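Local coordinates for SxtG (Microseira wollei, PDB 6U1R), which acts as an amidinotransferase in saxitoxin biosynthesis, probably passing an amidino group to its acceptor by way of a covalent cysteine intermediate, at residues E54-W59 and E261-D266; D266-P271 and E282-N287. All coordinates share one frame; numbering follows the deposited sequence. Where two conformers were deposited one is given.

From the N terminus the chain passes strand 37-42 and then helix 53-57, the first helix, with the 3-10 turn at its end. About two hundred residues later the loop between strands 251-255 and 269-273 comes back to lie against that turn, and contact 1 closes this long excursion. The same loop runs on through His-264, a predicted active-site residue, to Asp-266, where the segments of the two contacts meet. Contact 2 then opens and closes a short loop, the hairpin of strands 269-273 and 276-279, whose two ends pack together. The contacts therefore follow in series, neither nested nor crossed, and link the first helix to a small mixed sheet. The centres of contact 1 and contact 2 are about 16 Å apart.

Contact 1. Residues E54-W59 and E261-D266; sequences EPINKW and EALHID
Leu-263 reaches across to the end of helix 53-57 with one methyl. Its CD2 lies 4.2 Å from CG2 of Ile-56, the two side chains meeting at about a right angle, and equally far, 4.2 Å, from OD1 of Asn-57. Leu-263 already faces the helix at CB, and CG lies anti to its own N (chi1 -180°), which extends CD2 to the helix, while CD1 turns back over one face of the His-264 ring, near the rim and 3.3 Å above the plane. One leucine thus bridges the helix and a predicted active-site histidine. The backbones approach most closely at the other end, where Glu-261 CA makes a CH···O contact of 3.4 Å with the carbonyl O of Trp-59. No hydrogen bond crosses the contact, and the interface is small.

The amide of Asn-57 is held by bonds from ND2 to Ala-52 O and Asp-153 OD2, which probably fix its rotation and leave OD1 on the Leu-263 side. Within 54-59, Lys-58 of the 3-10 turn sends NZ back to Glu-54 OE1 (3.1 Å), a salt bridge on the syn side. Farther out, His-264 NE2 bonds Asp-215 OD2, consistent with a catalytic His-Asp pair. Helix 53-57 borders the loop that precedes strand 269-273, and helix 135-138 meets the same loop through Asp-137, which touches His-264, and Arg-136, which touches Asp-266.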
ATOM      1  N   GLU A  54      17.969 -15.716   3.940  1.00 20.09           N
ATOM      2  CA  GLU A  54      17.612 -15.096   5.212  1.00 24.40           C
ATOM      3  C   GLU A  54      16.701 -13.908   4.990  1.00 25.92           C
ATOM      4  O   GLU A  54      16.754 -13.273   3.926  1.00 26.59           O
ATOM      5  CB  GLU A  54      18.869 -14.638   5.977  1.00 24.91           C
ATOM      6  CG  GLU A  54      19.901 -15.729   6.241  1.00 28.03           C
ATOM      7  CD  GLU A  54      19.697 -16.448   7.565  1.00 34.54           C
ATOM      8  OE1 GLU A  54      20.532 -17.322   7.901  1.00 37.75           O
ATOM      9  OE2 GLU A  54      18.711 -16.138   8.271  1.00 33.26           O
ATOM     10  N   PRO A  55      15.837 -13.605   5.980  1.00 27.09           N
ATOM     11  CA  PRO A  55      15.636 -14.368   7.214  1.00 26.85           C
ATOM     12  C   PRO A  55      14.450 -15.340   7.131  1.00 26.60           C
ATOM     13  O   PRO A  55      14.120 -15.887   8.185  1.00 26.35           O
ATOM     14  CB  PRO A  55      15.356 -13.273   8.243  1.00 27.17           C
ATOM     15  CG  PRO A  55      14.579 -12.268   7.463  1.00 23.90           C
ATOM     16  CD  PRO A  55      15.121 -12.322   6.036  1.00 26.83           C
ATOM     17  N   ILE A  56      13.862 -15.552   5.942  1.00 22.55           N
ATOM     18  CA  ILE A  56      12.641 -16.360   5.781  1.00 23.44           C
ATOM     19  C   ILE A  56      12.929 -17.720   5.150  1.00 20.97           C
ATOM     20  O   ILE A  56      12.535 -18.758   5.689  1.00 19.25           O
ATOM     21  CB  ILE A  56      11.580 -15.601   4.960  1.00 20.43           C
ATOM     22  CG1 ILE A  56      11.095 -14.369   5.721  1.00 21.52           C
ATOM     23  CG2 ILE A  56      10.397 -16.522   4.616  1.00 22.78           C
ATOM     24  CD1 ILE A  56      10.340 -13.451   4.858  1.00 21.31           C
ATOM     25  N   ASN A  57      13.520 -17.731   3.953  1.00 17.87           N
ATOM     26  CA  ASN A  57      13.384 -18.898   3.092  1.00 19.61           C
ATOM     27  C   ASN A  57      14.132 -20.117   3.612  1.00 18.40           C
ATOM     28  O   ASN A  57      13.786 -21.244   3.243  1.00 18.93           O
ATOM     29  CB  ASN A  57      13.822 -18.537   1.693  1.00 17.94           C
ATOM     30  CG  ASN A  57      12.874 -17.546   1.071  1.00 24.10           C
ATOM     31  OD1 ASN A  57      11.657 -17.650   1.269  1.00 23.59           O
ATOM     32  ND2 ASN A  57      13.408 -16.549   0.386  1.00 20.23           N
ATOM     33  N   LYS A  58      15.121 -19.941   4.470  1.00 18.37           N
ATOM     34  CA  LYS A  58      15.756 -21.130   5.025  1.00 17.90           C
ATOM     35  C   LYS A  58      14.758 -22.011   5.773  1.00 19.95           C
ATOM     36  O   LYS A  58      15.004 -23.210   5.940  1.00 19.24           O
ATOM     37  CB  LYS A  58      16.919 -20.745   5.937  1.00 21.50           C
ATOM     38  CG  LYS A  58      16.542 -20.088   7.240  1.00 25.22           C
ATOM     39  CD  LYS A  58      17.821 -19.632   7.940  1.00 27.13           C
ATOM     40  CE  LYS A  58      17.569 -19.073   9.324  1.00 33.75           C
ATOM     41  NZ  LYS A  58      18.891 -18.823  10.010  1.00 37.80           N
ATOM     42  N   TRP A  59      13.625 -21.461   6.198  1.00 18.88           N
ATOM     43  CA  TRP A  59      12.635 -22.232   6.941  1.00 18.20           C
ATOM     44  C   TRP A  59      11.622 -22.927   6.034  1.00 18.84           C
ATOM     45  O   TRP A  59      10.690 -23.568   6.538  1.00 16.66           O
ATOM     46  CB  TRP A  59      11.936 -21.321   7.960  1.00 19.00           C
ATOM     47  CG  TRP A  59      12.923 -20.769   8.956  1.00 19.61           C
ATOM     48  CD1 TRP A  59      13.323 -19.482   9.085  1.00 22.75           C
ATOM     49  CD2 TRP A  59      13.664 -21.523   9.933  1.00 21.78           C
ATOM     50  NE1 TRP A  59      14.272 -19.376  10.085  1.00 23.89           N
ATOM     51  CE2 TRP A  59      14.489 -20.613  10.626  1.00 24.13           C
ATOM     52  CE3 TRP A  59      13.699 -22.874  10.292  1.00 21.60           C
ATOM     53  CZ2 TRP A  59      15.343 -21.010  11.660  1.00 25.64           C
ATOM     54  CZ3 TRP A  59      14.551 -23.271  11.320  1.00 24.69           C
ATOM     55  CH2 TRP A  59      15.359 -22.338  11.993  1.00 26.48           C
ATOM     56  N   GLU A 261       7.154 -26.196   6.951  1.00 14.76           N
ATOM     57  CA  GLU A 261       7.761 -25.298   5.975  1.00 16.36           C
ATOM     58  C   GLU A 261       6.739 -24.360   5.311  1.00 15.79           C
ATOM     59  O   GLU A 261       7.038 -23.791   4.253  1.00 14.74           O
ATOM     60  CB  GLU A 261       8.460 -26.126   4.886  1.00 18.32           C
ATOM     61  CG  GLU A 261       9.597 -27.030   5.395  1.00 21.59           C
ATOM     62  CD  GLU A 261       9.130 -28.379   5.913  1.00 23.93           C
ATOM     63  OE1 GLU A 261       8.167 -28.935   5.350  1.00 25.03           O
ATOM     64  OE2 GLU A 261       9.749 -28.900   6.864  1.00 26.96           O
ATOM     65  N   ALA A 262       5.543 -24.233   5.892  1.00 15.17           N
ATOM     66  CA  ALA A 262       4.398 -23.674   5.178  1.00 17.06           C
ATOM     67  C   ALA A 262       4.705 -22.293   4.626  1.00 15.88           C
ATOM     68  O   ALA A 262       5.167 -21.403   5.348  1.00 14.28           O
ATOM     69  CB  ALA A 262       3.174 -23.604   6.094  1.00 18.73           C
ATOM     70  N   LEU A 263       4.395 -22.115   3.334  1.00 16.09           N
ATOM     71  CA  LEU A 263       4.564 -20.843   2.644  1.00 15.83           C
ATOM     72  C   LEU A 263       3.719 -20.957   1.369  1.00 16.69           C
ATOM     73  O   LEU A 263       4.110 -21.653   0.429  1.00 16.69           O
ATOM     74  CB  LEU A 263       6.032 -20.571   2.346  1.00 17.33           C
ATOM     75  CG  LEU A 263       6.515 -19.304   1.629  1.00 22.07           C
ATOM     76  CD1 LEU A 263       5.557 -18.168   1.617  1.00 18.85           C
ATOM     77  CD2 LEU A 263       7.812 -18.840   2.291  1.00 25.14           C
ATOM     78  N   HIS A 264       2.538 -20.340   1.400  1.00 14.97           N
ATOM     79  CA  HIS A 264       1.506 -20.385   0.365  1.00 13.13           C
ATOM     80  C   HIS A 264       0.626 -21.617   0.537  1.00 14.02           C
ATOM     81  O   HIS A 264       1.086 -22.668   0.997  1.00 14.90           O
ATOM     82  CB  HIS A 264       2.106 -20.302  -1.048  1.00 13.78           C
ATOM     83  CG  HIS A 264       2.963 -19.091  -1.235  1.00 14.58           C
ATOM     84  ND1 HIS A 264       4.043 -19.055  -2.091  1.00 15.20           N
ATOM     85  CD2 HIS A 264       2.916 -17.876  -0.634  1.00 15.50           C
ATOM     86  CE1 HIS A 264       4.632 -17.874  -2.000  1.00 16.57           C
ATOM     87  NE2 HIS A 264       3.955 -17.133  -1.140  1.00 14.95           N
ATOM     88  N   ILE A 265      -0.662 -21.450   0.239  1.00 12.76           N
ATOM     89  CA  ILE A 265      -1.679 -22.464   0.521  1.00 13.00           C
ATOM     90  C   ILE A 265      -2.032 -23.309  -0.708  1.00 13.88           C
ATOM     91  O   ILE A 265      -2.776 -24.304  -0.576  1.00 13.98           O
ATOM     92  CB  ILE A 265      -2.936 -21.779   1.112  1.00 11.37           C
ATOM     93  CG1 ILE A 265      -3.764 -22.737   1.995  1.00 14.74           C
ATOM     94  CG2 ILE A 265      -3.805 -21.117   0.007  1.00 12.96           C
ATOM     95  CD1 ILE A 265      -4.911 -22.023   2.775  1.00 14.70           C
ATOM     96  N   ASP A 266      -1.515 -22.966  -1.890  1.00 12.93           N
ATOM     97  CA  ASP A 266      -2.022 -23.556  -3.122  1.00 14.58           C
ATOM     98  C   ASP A 266      -1.291 -24.852  -3.517  1.00 13.14           C
ATOM     99  O   ASP A 266      -1.361 -25.271  -4.679  1.00 13.62           O
ATOM    100  CB  ASP A 266      -2.055 -22.513  -4.267  1.00 13.42           C
ATOM    101  CG  ASP A 266      -0.758 -21.737  -4.484  1.00 15.15           C
ATOM    102  OD1 ASP A 266       0.174 -21.800  -3.669  1.00 15.69           O
ATOM    103  OD2 ASP A 266      -0.704 -20.998  -5.524  1.00 15.91           O
TER

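Contact 2. Residues D266-P271 and E282-N287; sequences DTTLMP and EFVDVN
Thr-268 and Phe-283 bring the two backbones to 6.2 Å between CA atoms at the open end of a beta hairpin, where Thr-268 still bonds Asn-280 through the backbone. Strands 269-273 and 276-279 form that antiparallel hairpin, two strands of a three-stranded mixed sheet; 266-271 is the approach to the first strand and its opening residues, 282-287 the loop that leaves the second. The contact is made by side chains, without a hydrogen bond between the segments.

Thr-268 does most of the work, using its two branches on different partners. Its OG1 comes in at the edge of the Phe-283 ring, in the ring plane, 3.3 Å from CD2. Thr-267 OG1 approaches the same edge less closely, 4.2 Å from Phe-283 CE2. Phe-283 points at the threonines from CB on, and with CG turned away from its carbonyl carbon (chi1 -61°, anti) it offers the CD2-CE2 edge of the ring. Trp-318 meets that ring edge-to-face. Asn-280, just after the second strand, fixes both segments: its ND2 bonds Thr-267 O, and its OD1 accepts from the backbone N of Glu-282 and of Phe-283. Val-284 and Leu-269 both pack on Val-279. Farther along, an Asx turn bends the loop, Asp-285 OD1 accepting from Asn-287 N at 2.9 Å. The closest carbon pair between the segments is methyl on methyl, Thr-268 CG2 to Val-284 CG2 at 3.5 Å, tighter than usual van der Waals contact.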
ATOM      1  N   ASP A 266      -1.515 -22.966  -1.890  1.00 12.93           N
ATOM      2  CA  ASP A 266      -2.022 -23.556  -3.122  1.00 14.58           C
ATOM      3  C   ASP A 266      -1.291 -24.852  -3.517  1.00 13.14           C
ATOM      4  O   ASP A 266      -1.361 -25.271  -4.679  1.00 13.62           O
ATOM      5  CB  ASP A 266      -2.055 -22.513  -4.267  1.00 13.42           C
ATOM      6  CG  ASP A 266      -0.758 -21.737  -4.484  1.00 15.15           C
ATOM      7  OD1 ASP A 266       0.174 -21.800  -3.669  1.00 15.69           O
ATOM      8  OD2 ASP A 266      -0.704 -20.998  -5.524  1.00 15.91           O
ATOM      9  N   THR A 267      -0.643 -25.523  -2.553  1.00 12.52           N
ATOM     10  CA  THR A 267      -0.419 -26.965  -2.605  1.00 12.97           C
ATOM     11  C   THR A 267      -1.062 -27.672  -1.415  1.00 14.20           C
ATOM     12  O   THR A 267      -0.783 -28.858  -1.189  1.00 15.16           O
ATOM     13  CB  THR A 267       1.076 -27.327  -2.660  1.00 15.26           C
ATOM     14  OG1 THR A 267       1.754 -26.871  -1.492  1.00 15.99           O
ATOM     15  CG2 THR A 267       1.738 -26.739  -3.878  1.00 15.27           C
ATOM     16  N   THR A 268      -1.946 -26.988  -0.680  1.00 13.48           N
ATOM     17  CA  THR A 268      -2.574 -27.499   0.535  1.00 13.51           C
ATOM     18  C   THR A 268      -4.083 -27.606   0.403  1.00 15.48           C
ATOM     19  O   THR A 268      -4.663 -28.673   0.706  1.00 16.49           O
ATOM     20  CB  THR A 268      -2.209 -26.593   1.735  1.00 14.51           C
ATOM     21  OG1 THR A 268      -0.785 -26.607   1.964  1.00 16.25           O
ATOM     22  CG2 THR A 268      -2.946 -27.020   3.015  1.00 16.10           C
ATOM     23  N   LEU A 269      -4.736 -26.533  -0.061  1.00 14.81           N
ATOM     24  CA  LEU A 269      -6.195 -26.425  -0.111  1.00 15.31           C
ATOM     25  C   LEU A 269      -6.534 -25.729  -1.423  1.00 15.78           C
ATOM     26  O   LEU A 269      -6.258 -24.531  -1.566  1.00 17.15           O
ATOM     27  CB  LEU A 269      -6.710 -25.631   1.090  1.00 15.79           C
ATOM     28  CG  LEU A 269      -8.209 -25.683   1.375  1.00 17.88           C
ATOM     29  CD1 LEU A 269      -8.608 -26.977   2.069  1.00 19.75           C
ATOM     30  CD2 LEU A 269      -8.629 -24.476   2.185  1.00 19.43           C
ATOM     31  N   MET A 270      -7.139 -26.455  -2.363  1.00 14.63           N
ATOM     32  CA  MET A 270      -7.400 -25.941  -3.709  1.00 13.68           C
ATOM     33  C   MET A 270      -8.858 -26.149  -4.117  1.00 14.37           C
ATOM     34  O   MET A 270      -9.241 -27.247  -4.560  1.00 13.71           O
ATOM     35  CB  MET A 270      -6.458 -26.582  -4.713  1.00 16.57           C
ATOM     36  CG  MET A 270      -5.024 -26.058  -4.527  1.00 15.00           C
ATOM     37  SD  MET A 270      -4.946 -24.323  -5.002  1.00 16.58           S
ATOM     38  CE  MET A 270      -4.586 -24.502  -6.770  1.00 15.77           C
ATOM     39  N   PRO A 271      -9.684 -25.114  -4.014  1.00 13.73           N
ATOM     40  CA  PRO A 271     -11.035 -25.177  -4.590  1.00 13.78           C
ATOM     41  C   PRO A 271     -10.953 -25.402  -6.091  1.00 14.87           C
ATOM     42  O   PRO A 271     -10.227 -24.701  -6.799  1.00 16.30           O
ATOM     43  CB  PRO A 271     -11.631 -23.799  -4.255  1.00 13.71           C
ATOM     44  CG  PRO A 271     -10.756 -23.260  -3.147  1.00 14.90           C
ATOM     45  CD  PRO A 271      -9.401 -23.814  -3.388  1.00 16.84           C
ATOM     46  N   GLU A 282      -1.182 -34.915   3.610  1.00 19.09           N
ATOM     47  CA  GLU A 282      -0.119 -34.772   4.596  0.54 19.80           C
ATOM     48  C   GLU A 282      -0.175 -33.437   5.331  1.00 20.90           C
ATOM     49  O   GLU A 282       0.207 -33.369   6.506  1.00 23.35           O
ATOM     50  CB  GLU A 282       1.239 -34.936   3.906  0.54 19.98           C
ATOM     51  CG  GLU A 282       1.541 -36.378   3.480  0.54 20.21           C
ATOM     52  CD  GLU A 282       1.777 -37.291   4.672  0.54 20.93           C
ATOM     53  OE1 GLU A 282       2.487 -36.860   5.598  0.54 20.97           O
ATOM     54  OE2 GLU A 282       1.249 -38.422   4.688  0.54 21.16           O
ATOM     55  N   PHE A 283      -0.629 -32.372   4.672  1.00 18.90           N
ATOM     56  CA  PHE A 283      -0.657 -31.055   5.300  1.00 18.68           C
ATOM     57  C   PHE A 283      -1.975 -30.726   6.002  1.00 23.17           C
ATOM     58  O   PHE A 283      -2.010 -29.767   6.789  1.00 22.49           O
ATOM     59  CB  PHE A 283      -0.389 -29.953   4.268  1.00 18.86           C
ATOM     60  CG  PHE A 283       0.973 -30.029   3.581  1.00 18.31           C
ATOM     61  CD1 PHE A 283       1.961 -30.917   3.995  1.00 20.76           C
ATOM     62  CD2 PHE A 283       1.247 -29.185   2.518  1.00 19.50           C
ATOM     63  CE1 PHE A 283       3.186 -30.968   3.345  1.00 21.68           C
ATOM     64  CE2 PHE A 283       2.462 -29.225   1.865  1.00 20.25           C
ATOM     65  CZ  PHE A 283       3.438 -30.112   2.281  1.00 21.88           C
ATOM     66  N   VAL A 284      -3.053 -31.467   5.742  1.00 23.24           N
ATOM     67  CA  VAL A 284      -4.378 -31.144   6.274  1.00 24.71           C
ATOM     68  C   VAL A 284      -4.909 -32.331   7.063  1.00 24.30           C
ATOM     69  O   VAL A 284      -4.934 -33.456   6.554  1.00 25.11           O
ATOM     70  CB  VAL A 284      -5.353 -30.767   5.139  1.00 23.53           C
ATOM     71  CG1 VAL A 284      -6.771 -30.678   5.649  1.00 25.83           C
ATOM     72  CG2 VAL A 284      -4.936 -29.449   4.499  1.00 23.61           C
ATOM     73  N   ASP A 285      -5.344 -32.080   8.302  1.00 24.51           N
ATOM     74  CA  ASP A 285      -6.200 -33.012   9.033  1.00 26.98           C
ATOM     75  C   ASP A 285      -7.646 -32.671   8.682  1.00 24.48           C
ATOM     76  O   ASP A 285      -8.169 -31.645   9.127  1.00 25.24           O
ATOM     77  CB  ASP A 285      -5.956 -32.911  10.540  1.00 28.11           C
ATOM     78  CG  ASP A 285      -6.808 -33.895  11.352  1.00 30.65           C
ATOM     79  OD1 ASP A 285      -7.763 -34.473  10.800  1.00 29.00           O
ATOM     80  OD2 ASP A 285      -6.519 -34.084  12.557  1.00 32.06           O
ATOM     81  N   VAL A 286      -8.290 -33.519   7.875  1.00 26.65           N
ATOM     82  CA  VAL A 286      -9.622 -33.190   7.370  1.00 27.50           C
ATOM     83  C   VAL A 286     -10.625 -33.045   8.496  1.00 30.46           C
ATOM     84  O   VAL A 286     -11.653 -32.376   8.327  1.00 28.03           O
ATOM     85  CB  VAL A 286     -10.115 -34.251   6.367  1.00 31.19           C
ATOM     86  CG1 VAL A 286      -9.190 -34.315   5.164  1.00 29.99           C
ATOM     87  CG2 VAL A 286     -10.216 -35.616   7.041  1.00 34.19           C
ATOM     88  N   ASN A 287     -10.353 -33.653   9.653  1.00 30.29           N
ATOM     89  CA  ASN A 287     -11.294 -33.601  10.764  1.00 31.50           C
ATOM     90  C   ASN A 287     -11.211 -32.300  11.546  1.00 30.90           C
ATOM     91  O   ASN A 287     -12.093 -32.037  12.369  1.00 33.30           O
ATOM     92  CB  ASN A 287     -11.057 -34.789  11.702  1.00 32.58           C
ATOM     93  CG  ASN A 287     -11.352 -36.116  11.039  1.00 35.57           C
ATOM     94  OD1 ASN A 287     -10.521 -37.030  11.045  1.00 39.25           O
ATOM     95  ND2 ASN A 287     -12.539 -36.231  10.454  1.00 33.39           N
TER